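Local atomic coordinates of 4-carboxymuconolactone decarboxylase (Sinorhizobium meliloti, PDB entry 4G9Q), a protein that belongs to the carboxymuconolactone decarboxylase family, forms an all-helical trimer and may have peroxiredoxin-like activity. Residues G63-R68 with I241-F246; R76-I81 with S111-H116. All coordinates share one frame; numbering follows the deposited sequence.

Contact 1 joins the end of helix 51-65 and the turn after it to helix 234-248; contact 2 joins helix 73-86 to helix 107-120. Along the chain, contact 2 is nested within the long loop that contact 1 closes, and the two centres lie about 17 Å apart. Contact 1 brings together the two family regions of the chain, whereas contact 2 lies wholly in the first. They meet where His243 NE2 and Thr80 OG1 are 2.8 Å apart, a probable hydrogen bond, and where Arg76 reaches back to the backbone of Arg68. Helix 73-86, one half of contact 2, thus also reaches contact 1 through the buried Arg76 and Thr80.

Contact 1: G63-R68 with I241-F246; sequences GDVWQR and ITHLAF
Trp66 offers a ring face to the edge of His243, making a T-shaped pair with planes at 78° and a centroid separation of 4.8 Å from the five-membered ring of the indole. The imidazole points its CE1 corner at the indole, 3.5 Å from Trp66 CE2 and displaced toward the rim. It reaches across because CG of His243 lies anti to the backbone N (chi1 -168°). Its nitrogens are held from helix 73-86, ND1 by Arg76 and NE2 by Thr80, two bonds that should limit rotation of the ring. Trp66 NE1 bonds to the hydroxyl of Tyr247, so both rings of the pair also have polar partners.

Val65 divides its two methyls between the aromatic rings of helix 234-248. CG2 sits over the face of Phe246, 3.6 Å from the ring centroid and 20° off the normal, in a CH-pi contact; CG1 approaches His243 obliquely, 3.8 Å from ND1. In this all-helical fold the contact joins the two carboxymuconolactone decarboxylase family regions, with the end of helix 51-65 laid against helix 234-248. Val65 to Arg68 form a type I turn, closed by Arg68 N to Val65 O at 3.1 Å. Arg68 forms a salt bridge with Glu239, while Tyr183 of the second subunit meets Phe246 edge-to-face and bonds through its hydroxyl to Asp64 OD1.

Contact 2: R76-I81 with S111-H116; sequences RSLVTI and SETITH
Within 111-116, Thr113 makes the contact with 76-81, meeting Leu78 and Ile81 with different branches of its side chain. The contacts between the segments are van der Waals in kind and modest, burying 111 Å² in all. Leu78 sends its CD2 methyl to 3.9 Å from Thr113 OG1, the side chains passing at a slant. With OG1 beside the backbone N (chi1 -64°), CG2 of the threonine takes the position anti to that nitrogen and comes to 4.3 Å from Ile81 CG2. Leu78 and Ile81 are three residues apart, about one helical turn, so they form neighbouring positions on the same side of their helix. With the nearest CA atoms, those of Leu78 and Thr113, 8.2 Å apart, it is the side chains that bridge the gap. This is a sparse, largely apolar helix-helix contact within the first carboxymuconolactone decarboxylase family region, between two helices separated in the chain by helix 93-102.

The hydrogen bonds run within each helix or to other parts of the fold. The hydroxyl of Thr113 is bonded to Glu109 O, one turn earlier in its own helix, which satisfies the polar branch even though a leucine methyl lies beside it. On helix 73-86, Arg76 O is gripped twice by Thr80, by the backbone N at 2.9 Å and by OG1 at 2.7 Å. The two donors arrive from opposite faces of the carbonyl plane, the hydroxyl 36° out of it.

Salt bridges to Arg195 and Arg203 engage Glu112, while His116 bonds to Thr207; the latter two partners belong to helix 200-213, which also touches Leu78 and Thr113. Helix 93-102 packs on Ile81 through Ala100, helix 234-248 lies against Val79, and Val49 and Ala50 of the third subunit border helix 107-120 at Ser111.

Contact 1: G63-R68 with I241-F246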
ATOM      1  N   GLY A  63       6.111  10.795 -23.950  1.00 11.65           N
ATOM      2  CA  GLY A  63       5.955  11.746 -25.049  1.00 11.87           C
ATOM      3  C   GLY A  63       5.234  13.027 -24.677  1.00 12.00           C
ATOM      4  O   GLY A  63       5.352  14.042 -25.378  1.00 12.60           O
ATOM      5  N   ASP A  64       4.477  12.988 -23.582  1.00 11.43           N
ATOM      6  CA  ASP A  64       3.690  14.143 -23.161  1.00 11.13           C
ATOM      7  C   ASP A  64       3.979  14.559 -21.719  1.00 10.53           C
ATOM      8  O   ASP A  64       4.510  15.647 -21.486  1.00 10.03           O
ATOM      9  CB  ASP A  64       2.194  13.898 -23.395  1.00 11.78           C
ATOM     10  CG  ASP A  64       1.393  15.185 -23.482  1.00 13.95           C
ATOM     11  OD1 ASP A  64       1.147  15.814 -22.434  1.00 15.02           O
ATOM     12  OD2 ASP A  64       0.999  15.568 -24.608  1.00 17.98           O
ATOM     13  N   VAL A  65       3.648  13.701 -20.753  1.00  9.79           N
ATOM     14  CA  VAL A  65       3.801  14.060 -19.334  1.00  9.23           C
ATOM     15  C   VAL A  65       5.229  14.507 -19.007  1.00  9.21           C
ATOM     16  O   VAL A  65       5.434  15.598 -18.456  1.00  8.93           O
ATOM     17  CB  VAL A  65       3.391  12.900 -18.398  1.00  9.48           C
ATOM     18  CG1 VAL A  65       3.526  13.315 -16.920  1.00  9.53           C
ATOM     19  CG2 VAL A  65       1.974  12.476 -18.702  1.00  9.09           C
ATOM     20  N   TRP A  66       6.202  13.670 -19.360  1.00  9.04           N
ATOM     21  CA  TRP A  66       7.610  13.949 -19.075  1.00  9.31           C
ATOM     22  C   TRP A  66       8.127  15.174 -19.825  1.00 10.01           C
ATOM     23  O   TRP A  66       9.150  15.742 -19.446  1.00 10.45           O
ATOM     24  CB  TRP A  66       8.487  12.731 -19.380  1.00  9.03           C
ATOM     25  CG  TRP A  66       8.616  11.785 -18.220  1.00  8.67           C
ATOM     26  CD1 TRP A  66       7.792  10.736 -17.920  1.00  8.37           C
ATOM     27  CD2 TRP A  66       9.633  11.800 -17.209  1.00  7.74           C
ATOM     28  NE1 TRP A  66       8.233  10.101 -16.783  1.00  7.40           N
ATOM     29  CE2 TRP A  66       9.360  10.732 -16.326  1.00  7.39           C
ATOM     30  CE3 TRP A  66      10.749  12.616 -16.961  1.00  7.40           C
ATOM     31  CZ2 TRP A  66      10.161  10.455 -15.209  1.00  6.46           C
ATOM     32  CZ3 TRP A  66      11.547  12.339 -15.855  1.00  6.04           C
ATOM     33  CH2 TRP A  66      11.244  11.265 -14.990  1.00  6.89           C
ATOM     34  N   GLN A  67       7.401  15.579 -20.867  1.00 10.61           N
ATOM     35  CA  GLN A  67       7.785  16.717 -21.704  1.00 11.44           C
ATOM     36  C   GLN A  67       7.140  18.040 -21.292  1.00 11.28           C
ATOM     37  O   GLN A  67       7.446  19.087 -21.880  1.00 11.03           O
ATOM     38  CB  GLN A  67       7.490  16.428 -23.182  1.00 11.93           C
ATOM     39  CG  GLN A  67       8.210  15.204 -23.746  1.00 15.02           C
ATOM     40  CD  GLN A  67       9.690  15.166 -23.401  1.00 19.09           C
ATOM     41  OE1 GLN A  67      10.148  14.268 -22.692  1.00 22.53           O
ATOM     42  NE2 GLN A  67      10.445  16.142 -23.897  1.00 20.80           N
ATOM     43  N   ARG A  68       6.262  18.001 -20.286  1.00 10.83           N
ATOM     44  CA  ARG A  68       5.593  19.210 -19.802  1.00 11.04           C
ATOM     45  C   ARG A  68       6.617  20.127 -19.136  1.00 11.02           C
ATOM     46  O   ARG A  68       7.247  19.741 -18.153  1.00 11.06           O
ATOM     47  CB  ARG A  68       4.463  18.878 -18.828  1.00 11.02           C
ATOM     48  CG  ARG A  68       3.301  18.113 -19.437  1.00 11.65           C
ATOM     49  CD  ARG A  68       2.217  17.835 -18.389  1.00 13.27           C
ATOM     50  NE  ARG A  68       1.694  19.064 -17.793  1.00 13.45           N
ATOM     51  CZ  ARG A  68       0.710  19.799 -18.300  1.00 14.59           C
ATOM     52  NH1 ARG A  68       0.112  19.442 -19.432  1.00 15.89           N
ATOM     53  NH2 ARG A  68       0.322  20.901 -17.671  1.00 14.93           N
ATOM     54  N   ILE A 241       1.663  16.819  -8.712  1.00  6.51           N
ATOM     55  CA  ILE A 241       0.408  16.083  -8.584  1.00  6.51           C
ATOM     56  C   ILE A 241       0.040  15.420  -9.913  1.00  6.50           C
ATOM     57  O   ILE A 241      -0.377  14.262  -9.939  1.00  6.81           O
ATOM     58  CB  ILE A 241      -0.734  16.994  -8.080  1.00  6.66           C
ATOM     59  CG1 ILE A 241      -0.401  17.518  -6.677  1.00  6.95           C
ATOM     60  CG2 ILE A 241      -2.071  16.250  -8.075  1.00  6.76           C
ATOM     61  CD1 ILE A 241      -1.337  18.609  -6.166  1.00  8.09           C
ATOM     62  N   THR A 242       0.208  16.157 -11.008  1.00  6.40           N
ATOM     63  CA  THR A 242      -0.121  15.648 -12.344  1.00  6.44           C
ATOM     64  C   THR A 242       0.765  14.458 -12.736  1.00  6.31           C
ATOM     65  O   THR A 242       0.275  13.434 -13.230  1.00  6.40           O
ATOM     66  CB  THR A 242      -0.046  16.781 -13.384  1.00  6.61           C
ATOM     67  OG1 THR A 242      -0.911  17.845 -12.970  1.00  6.56           O
ATOM     68  CG2 THR A 242      -0.470  16.290 -14.772  1.00  6.89           C
ATOM     69  N   HIS A 243       2.067  14.587 -12.490  1.00  5.79           N
ATOM     70  CA  HIS A 243       3.026  13.518 -12.754  1.00  5.76           C
ATOM     71  C   HIS A 243       2.655  12.252 -11.970  1.00  5.61           C
ATOM     72  O   HIS A 243       2.689  11.136 -12.503  1.00  5.56           O
ATOM     73  CB  HIS A 243       4.432  14.005 -12.384  1.00  5.90           C
ATOM     74  CG  HIS A 243       5.533  13.118 -12.865  1.00  6.22           C
ATOM     75  ND1 HIS A 243       6.065  13.212 -14.135  1.00  7.12           N
ATOM     76  CD2 HIS A 243       6.224  12.136 -12.238  1.00  6.50           C
ATOM     77  CE1 HIS A 243       7.031  12.320 -14.270  1.00  7.19           C
ATOM     78  NE2 HIS A 243       7.141  11.650 -13.136  1.00  6.77           N
ATOM     79  N   LEU A 244       2.262  12.448 -10.716  1.00  5.69           N
ATOM     80  CA  LEU A 244       1.938  11.343  -9.822  1.00  5.91           C
ATOM     81  C   LEU A 244       0.616  10.646 -10.136  1.00  5.95           C
ATOM     82  O   LEU A 244       0.401   9.520  -9.690  1.00  6.20           O
ATOM     83  CB  LEU A 244       1.967  11.812  -8.367  1.00  6.20           C
ATOM     84  CG  LEU A 244       3.367  12.138  -7.842  1.00  7.07           C
ATOM     85  CD1 LEU A 244       3.276  12.736  -6.443  1.00  8.82           C
ATOM     86  CD2 LEU A 244       4.255  10.896  -7.851  1.00  9.06           C
ATOM     87  N   ALA A 245      -0.267  11.295 -10.892  1.00  5.73           N
ATOM     88  CA  ALA A 245      -1.477  10.611 -11.374  1.00  5.81           C
ATOM     89  C   ALA A 245      -1.094   9.360 -12.163  1.00  6.12           C
ATOM     90  O   ALA A 245      -1.755   8.321 -12.074  1.00  6.28           O
ATOM     91  CB  ALA A 245      -2.319  11.537 -12.232  1.00  6.09           C
ATOM     92  N   PHE A 246      -0.006   9.463 -12.918  1.00  6.33           N
ATOM     93  CA  PHE A 246       0.459   8.354 -13.745  1.00  6.41           C
ATOM     94  C   PHE A 246       1.219   7.314 -12.944  1.00  6.88           C
ATOM     95  O   PHE A 246       0.982   6.116 -13.100  1.00  7.53           O
ATOM     96  CB  PHE A 246       1.283   8.877 -14.928  1.00  6.28           C
ATOM     97  CG  PHE A 246       0.495   9.765 -15.845  1.00  6.55           C
ATOM     98  CD1 PHE A 246      -0.092   9.246 -17.001  1.00  6.91           C
ATOM     99  CD2 PHE A 246       0.293  11.106 -15.533  1.00  6.81           C
ATOM    100  CE1 PHE A 246      -0.844  10.056 -17.839  1.00  6.93           C
ATOM    101  CE2 PHE A 246      -0.464  11.923 -16.364  1.00  7.51           C
ATOM    102  CZ  PHE A 246      -1.036  11.394 -17.521  1.00  7.52           C
TER

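Contact 2: R76-I81 with S111-H116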
ATOM      1  N   ARG A  76      11.331  15.958 -12.021  1.00  6.79           N
ATOM      2  CA  ARG A  76      10.472  14.801 -12.305  1.00  6.50           C
ATOM      3  C   ARG A  76      11.134  13.488 -11.883  1.00  6.60           C
ATOM      4  O   ARG A  76      10.466  12.581 -11.381  1.00  6.68           O
ATOM      5  CB  ARG A  76      10.057  14.755 -13.779  1.00  6.43           C
ATOM      6  CG  ARG A  76       8.987  15.766 -14.118  1.00  6.90           C
ATOM      7  CD  ARG A  76       8.576  15.718 -15.587  1.00  6.53           C
ATOM      8  NE  ARG A  76       7.828  16.935 -15.894  1.00  7.26           N
ATOM      9  CZ  ARG A  76       6.519  17.080 -15.713  1.00  6.87           C
ATOM     10  NH1 ARG A  76       5.780  16.070 -15.257  1.00  8.06           N
ATOM     11  NH2 ARG A  76       5.944  18.239 -16.002  1.00  7.66           N
ATOM     12  N   SER A  77      12.447  13.393 -12.076  1.00  6.59           N
ATOM     13  CA  SER A  77      13.187  12.213 -11.630  1.00  6.70           C
ATOM     14  C   SER A  77      13.133  12.042 -10.107  1.00  6.70           C
ATOM     15  O   SER A  77      12.919  10.932  -9.619  1.00  6.42           O
ATOM     16  CB  SER A  77      14.633  12.250 -12.128  1.00  6.85           C
ATOM     17  OG  SER A  77      14.708  11.931 -13.510  1.00  8.67           O
ATOM     18  N   LEU A  78      13.307  13.136  -9.362  1.00  6.75           N
ATOM     19  CA  LEU A  78      13.189  13.090  -7.903  1.00  7.08           C
ATOM     20  C   LEU A  78      11.794  12.660  -7.455  1.00  6.98           C
ATOM     21  O   LEU A  78      11.652  11.834  -6.553  1.00  7.30           O
ATOM     22  CB  LEU A  78      13.547  14.440  -7.275  1.00  7.70           C
ATOM     23  CG  LEU A  78      15.040  14.744  -7.118  1.00  9.38           C
ATOM     24  CD1 LEU A  78      15.212  16.205  -6.729  1.00 11.55           C
ATOM     25  CD2 LEU A  78      15.695  13.820  -6.090  1.00 11.12           C
ATOM     26  N   VAL A  79      10.771  13.224  -8.096  1.00  6.31           N
ATOM     27  CA  VAL A  79       9.375  12.881  -7.808  1.00  6.13           C
ATOM     28  C   VAL A  79       9.099  11.400  -8.088  1.00  6.25           C
ATOM     29  O   VAL A  79       8.428  10.718  -7.302  1.00  6.33           O
ATOM     30  CB  VAL A  79       8.413  13.773  -8.624  1.00  6.23           C
ATOM     31  CG1 VAL A  79       6.979  13.256  -8.564  1.00  5.53           C
ATOM     32  CG2 VAL A  79       8.478  15.216  -8.117  1.00  5.97           C
ATOM     33  N   THR A  80       9.629  10.915  -9.206  1.00  5.72           N
ATOM     34  CA  THR A  80       9.416   9.530  -9.626  1.00  6.05           C
ATOM     35  C   THR A  80      10.113   8.553  -8.676  1.00  6.03           C
ATOM     36  O   THR A  80       9.510   7.563  -8.247  1.00  5.70           O
ATOM     37  CB  THR A  80       9.883   9.304 -11.072  1.00  5.93           C
ATOM     38  OG1 THR A  80       9.248  10.270 -11.920  1.00  6.34           O
ATOM     39  CG2 THR A  80       9.507   7.893 -11.553  1.00  5.90           C
ATOM     40  N   ILE A  81      11.372   8.839  -8.336  1.00  6.31           N
ATOM     41  CA  ILE A  81      12.096   7.997  -7.379  1.00  6.57           C
ATOM     42  C   ILE A  81      11.344   7.926  -6.046  1.00  6.50           C
ATOM     43  O   ILE A  81      11.148   6.836  -5.490  1.00  6.16           O
ATOM     44  CB  ILE A  81      13.558   8.465  -7.188  1.00  6.95           C
ATOM     45  CG1 ILE A  81      14.380   8.104  -8.433  1.00  7.23           C
ATOM     46  CG2 ILE A  81      14.178   7.841  -5.937  1.00  8.43           C
ATOM     47  CD1 ILE A  81      15.767   8.712  -8.418  1.00 10.85           C
ATOM     48  N   SER A 111      20.968   9.221  -2.750  1.00  6.34           N
ATOM     49  CA  SER A 111      21.372   8.685  -1.454  1.00  6.64           C
ATOM     50  C   SER A 111      20.534   9.282  -0.324  1.00  6.50           C
ATOM     51  O   SER A 111      20.000   8.552   0.534  1.00  6.64           O
ATOM     52  CB  SER A 111      22.865   8.968  -1.228  1.00  6.49           C
ATOM     53  OG  SER A 111      23.309   8.413  -0.009  1.00  8.03           O
ATOM     54  N   GLU A 112      20.403  10.608  -0.331  1.00  5.98           N
ATOM     55  CA  GLU A 112      19.668  11.303   0.728  1.00  6.13           C
ATOM     56  C   GLU A 112      18.160  11.065   0.652  1.00  5.99           C
ATOM     57  O   GLU A 112      17.489  11.020   1.683  1.00  5.86           O
ATOM     58  CB  GLU A 112      19.997  12.801   0.725  1.00  6.08           C
ATOM     59  CG  GLU A 112      19.464  13.571   1.939  1.00  6.59           C
ATOM     60  CD  GLU A 112      20.089  13.143   3.260  1.00  8.18           C
ATOM     61  OE1 GLU A 112      21.068  12.356   3.256  1.00 10.83           O
ATOM     62  OE2 GLU A 112      19.598  13.600   4.312  1.00  7.99           O
ATOM     63  N   THR A 113      17.633  10.891  -0.561  1.00  5.73           N
ATOM     64  CA  THR A 113      16.204  10.604  -0.726  1.00  5.81           C
ATOM     65  C   THR A 113      15.840   9.285  -0.045  1.00  5.94           C
ATOM     66  O   THR A 113      14.817   9.187   0.644  1.00  5.96           O
ATOM     67  CB  THR A 113      15.804  10.586  -2.215  1.00  5.83           C
ATOM     68  OG1 THR A 113      16.013  11.893  -2.757  1.00  5.50           O
ATOM     69  CG2 THR A 113      14.330  10.203  -2.391  1.00  5.81           C
ATOM     70  N   ILE A 114      16.694   8.287  -0.234  1.00  5.91           N
ATOM     71  CA  ILE A 114      16.527   6.980   0.402  1.00  5.99           C
ATOM     72  C   ILE A 114      16.514   7.115   1.933  1.00  5.95           C
ATOM     73  O   ILE A 114      15.618   6.598   2.596  1.00  5.28           O
ATOM     74  CB  ILE A 114      17.592   5.981  -0.111  1.00  6.34           C
ATOM     75  CG1 ILE A 114      17.341   5.718  -1.603  1.00  6.94           C
ATOM     76  CG2 ILE A 114      17.557   4.674   0.691  1.00  6.55           C
ATOM     77  CD1 ILE A 114      18.507   5.105  -2.358  1.00  7.75           C
ATOM     78  N   THR A 115      17.485   7.841   2.483  1.00  5.85           N
ATOM     79  CA  THR A 115      17.553   8.037   3.932  1.00  6.26           C
ATOM     80  C   THR A 115      16.340   8.793   4.464  1.00  5.95           C
ATOM     81  O   THR A 115      15.777   8.432   5.504  1.00  6.31           O
ATOM     82  CB  THR A 115      18.854   8.744   4.326  1.00  6.58           C
ATOM     83  OG1 THR A 115      19.955   7.915   3.934  1.00  7.04           O
ATOM     84  CG2 THR A 115      18.915   8.993   5.828  1.00  7.43           C
ATOM     85  N   HIS A 116      15.943   9.841   3.746  1.00  5.52           N
ATOM     86  CA  HIS A 116      14.787  10.629   4.124  1.00  5.23           C
ATOM     87  C   HIS A 116      13.526   9.774   4.156  1.00  5.27           C
ATOM     88  O   HIS A 116      12.728   9.863   5.091  1.00  5.16           O
ATOM     89  CB  HIS A 116      14.594  11.808   3.162  1.00  5.41           C
ATOM     90  CG  HIS A 116      13.565  12.785   3.628  1.00  5.43           C
ATOM     91  ND1 HIS A 116      13.798  13.673   4.654  1.00  5.41           N
ATOM     92  CD2 HIS A 116      12.288  12.999   3.227  1.00  5.51           C
ATOM     93  CE1 HIS A 116      12.710  14.391   4.869  1.00  5.85           C
ATOM     94  NE2 HIS A 116      11.780  14.004   4.013  1.00  6.42           N
TER